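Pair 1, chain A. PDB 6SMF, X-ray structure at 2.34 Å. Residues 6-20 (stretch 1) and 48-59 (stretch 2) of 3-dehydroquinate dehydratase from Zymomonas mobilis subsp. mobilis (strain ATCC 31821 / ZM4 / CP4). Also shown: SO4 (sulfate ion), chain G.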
# COMPACT_ATOMS: atom_id res chain seq x y z
N LYS A 6 45.62 -9.66 26.64
CA LYS A 6 45.10 -9.04 25.38
C LYS A 6 44.23 -7.84 25.80
O LYS A 6 43.45 -7.97 26.78
CB LYS A 6 44.33 -10.02 24.47
N LYS A 7 44.40 -6.70 25.13
CA LYS A 7 43.40 -5.62 25.13
C LYS A 7 42.18 -6.14 24.33
O LYS A 7 42.29 -6.81 23.30
CB LYS A 7 44.11 -4.33 24.70
N PRO A 8 40.94 -5.92 24.84
CA PRO A 8 39.74 -6.23 24.08
C PRO A 8 39.87 -5.61 22.69
O PRO A 8 40.35 -4.51 22.60
CB PRO A 8 38.59 -5.57 24.87
CG PRO A 8 39.13 -5.30 26.25
CD PRO A 8 40.64 -5.35 26.16
N THR A 9 39.49 -6.33 21.64
CA THR A 9 39.53 -5.78 20.26
C THR A 9 38.10 -5.40 19.83
O THR A 9 37.13 -6.13 20.13
CB THR A 9 40.33 -6.70 19.32
OG1 THR A 9 39.38 -7.47 18.57
CG2 THR A 9 41.36 -7.57 20.02
N ILE A 10 37.95 -4.24 19.20
CA ILE A 10 36.63 -3.76 18.71
C ILE A 10 36.75 -3.53 17.20
O ILE A 10 37.49 -2.62 16.82
CB ILE A 10 36.20 -2.49 19.46
CG1 ILE A 10 35.82 -2.78 20.91
CG2 ILE A 10 35.06 -1.82 18.75
CD1 ILE A 10 35.75 -1.52 21.74
N PHE A 11 36.04 -4.32 16.41
CA PHE A 11 35.91 -4.14 14.94
C PHE A 11 35.07 -2.88 14.68
O PHE A 11 34.04 -2.61 15.37
CB PHE A 11 35.27 -5.38 14.32
CG PHE A 11 36.23 -6.52 14.08
CD1 PHE A 11 36.96 -7.04 15.12
CD2 PHE A 11 36.38 -7.07 12.82
CE1 PHE A 11 37.86 -8.07 14.90
CE2 PHE A 11 37.24 -8.13 12.60
CZ PHE A 11 38.00 -8.60 13.64
N ILE A 12 35.53 -2.08 13.72
CA ILE A 12 34.82 -0.90 13.21
C ILE A 12 34.75 -1.08 11.70
O ILE A 12 35.83 -1.05 11.06
CB ILE A 12 35.53 0.39 13.61
CG1 ILE A 12 35.73 0.46 15.13
CG2 ILE A 12 34.78 1.60 13.07
CD1 ILE A 12 36.39 1.75 15.62
N LEU A 13 33.55 -1.34 11.20
CA LEU A 13 33.34 -1.79 9.81
C LEU A 13 32.55 -0.72 9.05
O LEU A 13 31.46 -0.37 9.49
CB LEU A 13 32.60 -3.12 9.86
CG LEU A 13 33.29 -4.25 10.60
CD1 LEU A 13 32.43 -5.51 10.60
CD2 LEU A 13 34.65 -4.54 9.99
N ASN A 14 33.12 -0.26 7.94
CA ASN A 14 32.56 0.81 7.08
C ASN A 14 32.16 0.19 5.74
O ASN A 14 32.95 -0.55 5.14
CB ASN A 14 33.52 2.01 6.99
CG ASN A 14 33.67 2.74 8.31
OD1 ASN A 14 32.69 3.22 8.86
ND2 ASN A 14 34.87 2.79 8.87
N GLY A 15 30.93 0.48 5.32
CA GLY A 15 30.40 -0.03 4.06
C GLY A 15 30.71 0.90 2.91
O GLY A 15 31.62 1.73 2.97
N PRO A 16 29.94 0.77 1.82
CA PRO A 16 30.30 1.33 0.53
C PRO A 16 30.27 2.86 0.57
O PRO A 16 29.46 3.41 1.28
CB PRO A 16 29.28 0.76 -0.45
CG PRO A 16 28.09 0.36 0.43
CD PRO A 16 28.67 0.00 1.78
N ASN A 17 31.18 3.46 -0.20
CA ASN A 17 31.22 4.89 -0.52
C ASN A 17 31.77 5.73 0.65
O ASN A 17 32.14 6.91 0.44
CB ASN A 17 29.84 5.30 -1.03
CG ASN A 17 29.45 4.51 -2.25
OD1 ASN A 17 30.15 4.57 -3.27
ND2 ASN A 17 28.32 3.81 -2.16
N LEU A 18 31.88 5.18 1.85
CA LEU A 18 32.44 5.96 2.98
C LEU A 18 33.92 6.24 2.74
O LEU A 18 34.43 7.23 3.28
CB LEU A 18 32.21 5.16 4.25
CG LEU A 18 30.77 5.14 4.73
CD1 LEU A 18 30.56 4.08 5.78
CD2 LEU A 18 30.40 6.48 5.28
N ASN A 19 34.58 5.39 1.95
CA ASN A 19 35.97 5.61 1.48
C ASN A 19 36.09 6.93 0.71
O ASN A 19 37.25 7.39 0.60
CB ASN A 19 36.49 4.42 0.68
CG ASN A 19 35.65 4.05 -0.52
OD1 ASN A 19 34.43 3.92 -0.40
ND2 ASN A 19 36.28 3.93 -1.69
N LEU A 20 34.99 7.55 0.25
CA LEU A 20 35.01 8.81 -0.58
C LEU A 20 34.86 10.06 0.28
O LEU A 20 34.95 11.18 -0.27
CB LEU A 20 33.88 8.81 -1.61
CG LEU A 20 33.85 7.66 -2.60
CD1 LEU A 20 32.77 7.89 -3.62
CD2 LEU A 20 35.18 7.49 -3.29
N LEU A 48 41.44 4.55 25.94
CA LEU A 48 40.36 3.65 26.44
C LEU A 48 40.89 2.24 26.75
O LEU A 48 40.15 1.44 27.37
CB LEU A 48 39.23 3.58 25.40
CG LEU A 48 38.28 4.77 25.37
CD1 LEU A 48 37.21 4.59 24.28
CD2 LEU A 48 37.61 4.96 26.73
N ASP A 49 42.09 1.95 26.28
CA ASP A 49 42.81 0.67 26.50
C ASP A 49 42.14 -0.48 25.76
O ASP A 49 41.95 -1.58 26.33
CB ASP A 49 42.99 0.40 27.99
CG ASP A 49 44.38 -0.20 28.17
OD1 ASP A 49 44.73 -1.16 27.41
OD2 ASP A 49 45.13 0.36 28.96
N VAL A 50 41.84 -0.25 24.48
CA VAL A 50 41.24 -1.27 23.58
C VAL A 50 41.97 -1.18 22.24
O VAL A 50 42.48 -0.08 21.94
CB VAL A 50 39.73 -1.07 23.44
CG1 VAL A 50 39.04 -0.98 24.80
CG2 VAL A 50 39.37 0.15 22.62
N THR A 51 42.10 -2.28 21.50
CA THR A 51 42.59 -2.21 20.11
C THR A 51 41.35 -2.15 19.23
O THR A 51 40.24 -2.58 19.64
CB THR A 51 43.65 -3.26 19.73
OG1 THR A 51 42.95 -4.32 19.08
CG2 THR A 51 44.53 -3.75 20.86
N VAL A 52 41.53 -1.60 18.05
CA VAL A 52 40.40 -1.19 17.18
C VAL A 52 40.78 -1.69 15.78
O VAL A 52 41.91 -1.39 15.37
CB VAL A 52 40.27 0.34 17.34
CG1 VAL A 52 40.76 1.11 16.13
CG2 VAL A 52 38.88 0.78 17.76
N GLU A 53 39.95 -2.52 15.14
CA GLU A 53 40.29 -3.04 13.79
C GLU A 53 39.32 -2.40 12.82
O GLU A 53 38.14 -2.74 12.89
CB GLU A 53 40.25 -4.56 13.64
CG GLU A 53 41.26 -5.03 12.59
CD GLU A 53 42.61 -5.22 13.25
OE1 GLU A 53 43.47 -4.33 13.16
OE2 GLU A 53 42.81 -6.26 13.92
N ILE A 54 39.82 -1.51 11.97
CA ILE A 54 39.03 -0.57 11.12
C ILE A 54 39.16 -1.03 9.67
O ILE A 54 40.29 -1.09 9.20
CB ILE A 54 39.52 0.88 11.31
CG1 ILE A 54 39.58 1.26 12.79
CG2 ILE A 54 38.67 1.84 10.49
CD1 ILE A 54 39.85 2.74 13.07
N ARG A 55 38.04 -1.23 9.00
CA ARG A 55 37.97 -1.78 7.63
C ARG A 55 36.83 -1.09 6.86
O ARG A 55 35.86 -0.60 7.49
CB ARG A 55 37.69 -3.28 7.75
CG ARG A 55 38.82 -4.01 8.44
CD ARG A 55 38.69 -5.52 8.46
NE ARG A 55 39.85 -5.96 9.23
CZ ARG A 55 40.19 -7.22 9.49
NH1 ARG A 55 39.46 -8.25 9.06
NH2 ARG A 55 41.29 -7.41 10.17
N GLN A 56 36.91 -1.14 5.54
CA GLN A 56 35.92 -0.56 4.62
C GLN A 56 35.86 -1.48 3.41
O GLN A 56 36.91 -2.00 3.02
CB GLN A 56 36.31 0.86 4.22
CG GLN A 56 35.22 1.58 3.46
CD GLN A 56 35.26 1.28 1.98
OE1 GLN A 56 36.34 1.04 1.42
NE2 GLN A 56 34.07 1.32 1.36
N SER A 57 34.67 -1.65 2.84
CA SER A 57 34.48 -2.37 1.58
C SER A 57 33.20 -1.86 0.94
O SER A 57 32.28 -1.43 1.68
CB SER A 57 34.46 -3.86 1.79
OG SER A 57 34.07 -4.55 0.61
N ASN A 58 33.18 -1.88 -0.39
CA ASN A 58 31.98 -1.62 -1.21
C ASN A 58 31.17 -2.92 -1.33
O ASN A 58 30.12 -2.88 -1.99
CB ASN A 58 32.34 -0.97 -2.54
CG ASN A 58 33.15 0.30 -2.34
OD1 ASN A 58 32.85 1.06 -1.40
ND2 ASN A 58 34.20 0.52 -3.14
N HIS A 59 31.62 -4.03 -0.72
CA HIS A 59 31.00 -5.37 -0.92
C HIS A 59 30.21 -5.76 0.32
O HIS A 59 30.77 -5.82 1.42
CB HIS A 59 32.05 -6.44 -1.27
CG HIS A 59 32.81 -6.15 -2.52
ND1 HIS A 59 32.64 -6.88 -3.69
CD2 HIS A 59 33.73 -5.19 -2.81
CE1 HIS A 59 33.42 -6.38 -4.63
NE2 HIS A 59 34.08 -5.33 -4.11
S SO4 G . 29.57 -9.05 -3.39
O1 SO4 G . 30.88 -9.59 -3.74
O2 SO4 G . 28.56 -9.94 -3.94
O3 SO4 G . 29.46 -8.95 -1.90
O4 SO4 G . 29.42 -7.72 -4.02

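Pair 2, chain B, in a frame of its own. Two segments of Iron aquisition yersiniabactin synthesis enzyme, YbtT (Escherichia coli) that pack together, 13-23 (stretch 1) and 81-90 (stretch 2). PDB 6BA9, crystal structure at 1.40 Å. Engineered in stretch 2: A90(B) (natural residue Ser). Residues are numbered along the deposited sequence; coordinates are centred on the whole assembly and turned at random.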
# COMPACT_ATOMS: atom_id res chain seq x y z
N ASN B 13 -11.07 20.10 7.75
CA ASN B 13 -10.22 19.62 6.68
C ASN B 13 -11.07 18.89 5.65
O ASN B 13 -12.06 18.24 5.98
CB ASN B 13 -9.17 18.67 7.24
CG ASN B 13 -8.02 18.47 6.32
OD1 ASN B 13 -8.07 17.61 5.43
ND2 ASN B 13 -6.96 19.25 6.51
N THR B 14 -10.65 18.99 4.38
CA THR B 14 -11.40 18.38 3.28
C THR B 14 -10.65 17.25 2.59
O THR B 14 -11.23 16.59 1.72
CB THR B 14 -11.81 19.45 2.25
OG1 THR B 14 -10.64 20.02 1.64
CG2 THR B 14 -12.61 20.55 2.92
N ALA B 15 -9.41 16.99 2.97
CA ALA B 15 -8.62 15.97 2.29
C ALA B 15 -9.08 14.58 2.70
O ALA B 15 -9.66 14.36 3.77
CB ALA B 15 -7.15 16.14 2.62
N HIS B 16 -8.82 13.61 1.81
CA HIS B 16 -9.14 12.21 2.04
C HIS B 16 -7.93 11.38 1.64
O HIS B 16 -7.51 11.41 0.48
CB HIS B 16 -10.37 11.79 1.23
CG HIS B 16 -10.90 10.44 1.58
ND1 HIS B 16 -12.03 9.93 0.97
CD2 HIS B 16 -10.46 9.47 2.42
CE1 HIS B 16 -12.27 8.72 1.45
NE2 HIS B 16 -11.36 8.43 2.36
N LEU B 17 -7.34 10.71 2.62
CA LEU B 17 -6.19 9.83 2.42
C LEU B 17 -6.69 8.38 2.38
O LEU B 17 -7.40 7.94 3.28
CB LEU B 17 -5.19 10.03 3.56
CG LEU B 17 -3.97 9.12 3.66
CD1 LEU B 17 -3.07 9.26 2.46
CD2 LEU B 17 -3.19 9.45 4.93
N VAL B 18 -6.35 7.67 1.30
CA VAL B 18 -6.75 6.28 1.07
C VAL B 18 -5.50 5.42 1.10
O VAL B 18 -4.57 5.63 0.30
CB VAL B 18 -7.48 6.16 -0.27
CG1 VAL B 18 -7.80 4.69 -0.60
CG2 VAL B 18 -8.76 6.97 -0.25
N MET B 19 -5.46 4.46 2.02
CA MET B 19 -4.29 3.63 2.25
C MET B 19 -4.49 2.23 1.72
O MET B 19 -5.43 1.54 2.13
CB MET B 19 -3.99 3.55 3.75
CG MET B 19 -2.83 2.64 4.10
SD MET B 19 -1.26 3.34 3.59
CE MET B 19 -0.17 2.04 4.14
N CYS B 20 -3.54 1.76 0.91
CA CYS B 20 -3.49 0.40 0.39
C CYS B 20 -2.56 -0.45 1.26
O CYS B 20 -1.39 -0.06 1.48
CB CYS B 20 -2.97 0.42 -1.05
SG CYS B 20 -4.10 1.25 -2.18
N PRO B 21 -3.01 -1.59 1.76
CA PRO B 21 -2.20 -2.37 2.70
C PRO B 21 -1.16 -3.25 2.02
O PRO B 21 -1.14 -3.44 0.80
CB PRO B 21 -3.26 -3.21 3.42
CG PRO B 21 -4.27 -3.47 2.37
CD PRO B 21 -4.36 -2.15 1.62
N PHE B 22 -0.27 -3.80 2.84
CA PHE B 22 0.72 -4.77 2.41
C PHE B 22 0.08 -6.14 2.17
O PHE B 22 -1.10 -6.39 2.49
CB PHE B 22 1.84 -4.85 3.46
CG PHE B 22 1.33 -4.97 4.88
CD1 PHE B 22 1.26 -3.85 5.69
CD2 PHE B 22 0.90 -6.19 5.38
CE1 PHE B 22 0.78 -3.95 7.01
CE2 PHE B 22 0.41 -6.29 6.68
CZ PHE B 22 0.36 -5.17 7.48
N ALA B 23 0.86 -7.03 1.56
CA ALA B 23 0.38 -8.39 1.29
C ALA B 23 0.07 -9.09 2.60
O ALA B 23 0.83 -9.02 3.56
CB ALA B 23 1.45 -9.17 0.53
N ASP B 81 -13.95 17.82 -6.00
CA ASP B 81 -13.49 18.92 -5.15
C ASP B 81 -12.77 18.44 -3.90
O ASP B 81 -12.27 19.27 -3.13
CB ASP B 81 -14.69 19.77 -4.71
CG ASP B 81 -15.32 20.51 -5.87
OD1 ASP B 81 -14.59 20.86 -6.82
OD2 ASP B 81 -16.55 20.73 -5.83
N THR B 82 -12.73 17.13 -3.64
CA THR B 82 -12.03 16.59 -2.48
C THR B 82 -10.57 16.36 -2.84
O THR B 82 -10.29 15.64 -3.80
CB THR B 82 -12.67 15.27 -2.09
OG1 THR B 82 -13.98 15.51 -1.57
CG2 THR B 82 -11.82 14.51 -1.03
N PRO B 83 -9.61 16.94 -2.11
CA PRO B 83 -8.20 16.58 -2.34
C PRO B 83 -7.94 15.14 -1.95
O PRO B 83 -8.06 14.79 -0.77
CB PRO B 83 -7.42 17.54 -1.43
CG PRO B 83 -8.36 18.61 -1.06
CD PRO B 83 -9.74 18.04 -1.13
N LEU B 84 -7.59 14.31 -2.92
CA LEU B 84 -7.38 12.88 -2.71
C LEU B 84 -5.90 12.58 -2.63
O LEU B 84 -5.12 12.98 -3.52
CB LEU B 84 -8.00 12.08 -3.86
CG LEU B 84 -7.75 10.57 -3.81
CD1 LEU B 84 -8.48 9.91 -2.64
CD2 LEU B 84 -8.18 9.92 -5.11
N LEU B 85 -5.50 11.89 -1.57
CA LEU B 85 -4.15 11.37 -1.41
C LEU B 85 -4.19 9.85 -1.43
O LEU B 85 -4.97 9.25 -0.68
CB LEU B 85 -3.55 11.86 -0.09
CG LEU B 85 -3.46 13.38 0.09
CD1 LEU B 85 -3.04 13.72 1.52
CD2 LEU B 85 -2.48 13.97 -0.88
N LEU B 86 -3.40 9.23 -2.28
CA LEU B 86 -3.30 7.78 -2.35
C LEU B 86 -1.99 7.34 -1.74
O LEU B 86 -0.94 7.89 -2.09
CB LEU B 86 -3.32 7.29 -3.80
CG LEU B 86 -4.67 7.30 -4.48
CD1 LEU B 86 -4.49 7.13 -5.99
CD2 LEU B 86 -5.52 6.17 -3.92
N ALA B 87 -2.03 6.37 -0.83
CA ALA B 87 -0.84 5.86 -0.18
C ALA B 87 -0.85 4.33 -0.20
O ALA B 87 -1.91 3.71 -0.22
CB ALA B 87 -0.76 6.32 1.27
N GLY B 88 0.33 3.73 -0.16
CA GLY B 88 0.42 2.29 -0.02
C GLY B 88 1.78 1.89 0.49
O GLY B 88 2.78 2.58 0.24
N HIS B 89 1.83 0.77 1.21
CA HIS B 89 3.05 0.20 1.76
C HIS B 89 3.28 -1.18 1.16
O HIS B 89 2.36 -2.02 1.14
CB HIS B 89 2.96 0.09 3.28
CG HIS B 89 4.25 -0.29 3.94
ND1 HIS B 89 5.35 0.54 3.98
CD2 HIS B 89 4.61 -1.43 4.58
CE1 HIS B 89 6.32 -0.06 4.65
NE2 HIS B 89 5.90 -1.26 5.01
N ALA B 90 4.49 -1.42 0.67
CA ALA B 90 4.89 -2.72 0.10
C ALA B 90 3.95 -3.04 -1.06
O ALA B 90 3.81 -2.20 -1.96
CB ALA B 90 5.04 -3.77 1.21
O HOH W 1 -13.81 16.81 0.85

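Where R55(A) of pair 1 lays a long, extended side chain beside an aromatic ring, pair 2 has at the matching position nothing larger than the methyl group of A87(B). In pair 1 the ring atom CE2 of F11(A) lies over one face of the guanidinium, 4.2 Å from NH1 of R55(A). In pair 2, L17(B) takes the place of F11(A) and turns inward, its CD1 3.9 Å from CB of A87(B), while SD of M19(B), the counterpart of L13(A), comes within 3.8 Å of the same CB. Two flexible side chains thus close around a small one, whereas in pair 1 a long side chain from the second strand lies against the ring of the first.

These differences rest on nearly identical backbones, which superpose with an RMSD of 0.4 Å over 14 central residues. Each pair joins two parallel strands, their directions 21° apart in pair 1 and 22° in pair 2. The hydrogen bonds show how little the main chain depends on sequence. In pair 1, N of I10(A) donates to O of T51(A) at 2.9 Å, and O of I10(A) accepts from N of E53(A) at 3.0 Å; in pair 2, N of H16(B) donates to O of P83(B) at 2.9 Å, and O of H16(B) accepts from N of L85(B) at 2.9 Å. The residue on one strand thus brackets a residue on its neighbour, as parallel sheets require. P83(B) keeps the carbonyl acceptor of this ladder but has no N-H to match N of T51(A), which donates to O of P8(A) at 3.0 Å; O of T14(B), at the position of P8(A), instead accepts from a water at 2.7 Å.

On the face carrying I12(A) and I54(A), the packing is aliphatic in both pairs. CD1 of I12(A) reaches CG2 of V52(A) at 3.4 Å; at the equivalent positions, the shorter V18(B) meets the longer L84(B), CG2 to CD1, at 3.8 Å. Reach is supplied from opposite strands.

Further along this face, the solutions diverge again. Q56(A) carries its amide forward past the end of the strand and toward the other stretch, and its NE2 donates to O of G15(A) at 3.0 Å and to OD1 of N58(A) at 3.0 Å. That OD1 also accepts from N of N17(A) at 3.2 Å, so side chains tie down the turn. G88(B), matching Q56(A), has none to offer; an ideal CB there would lie a tight 3.3 Å from CB of C20(B). Here the ladder ends in a weak hydrogen bond from N of H89(B) to O of C20(B), at 3.3 Å.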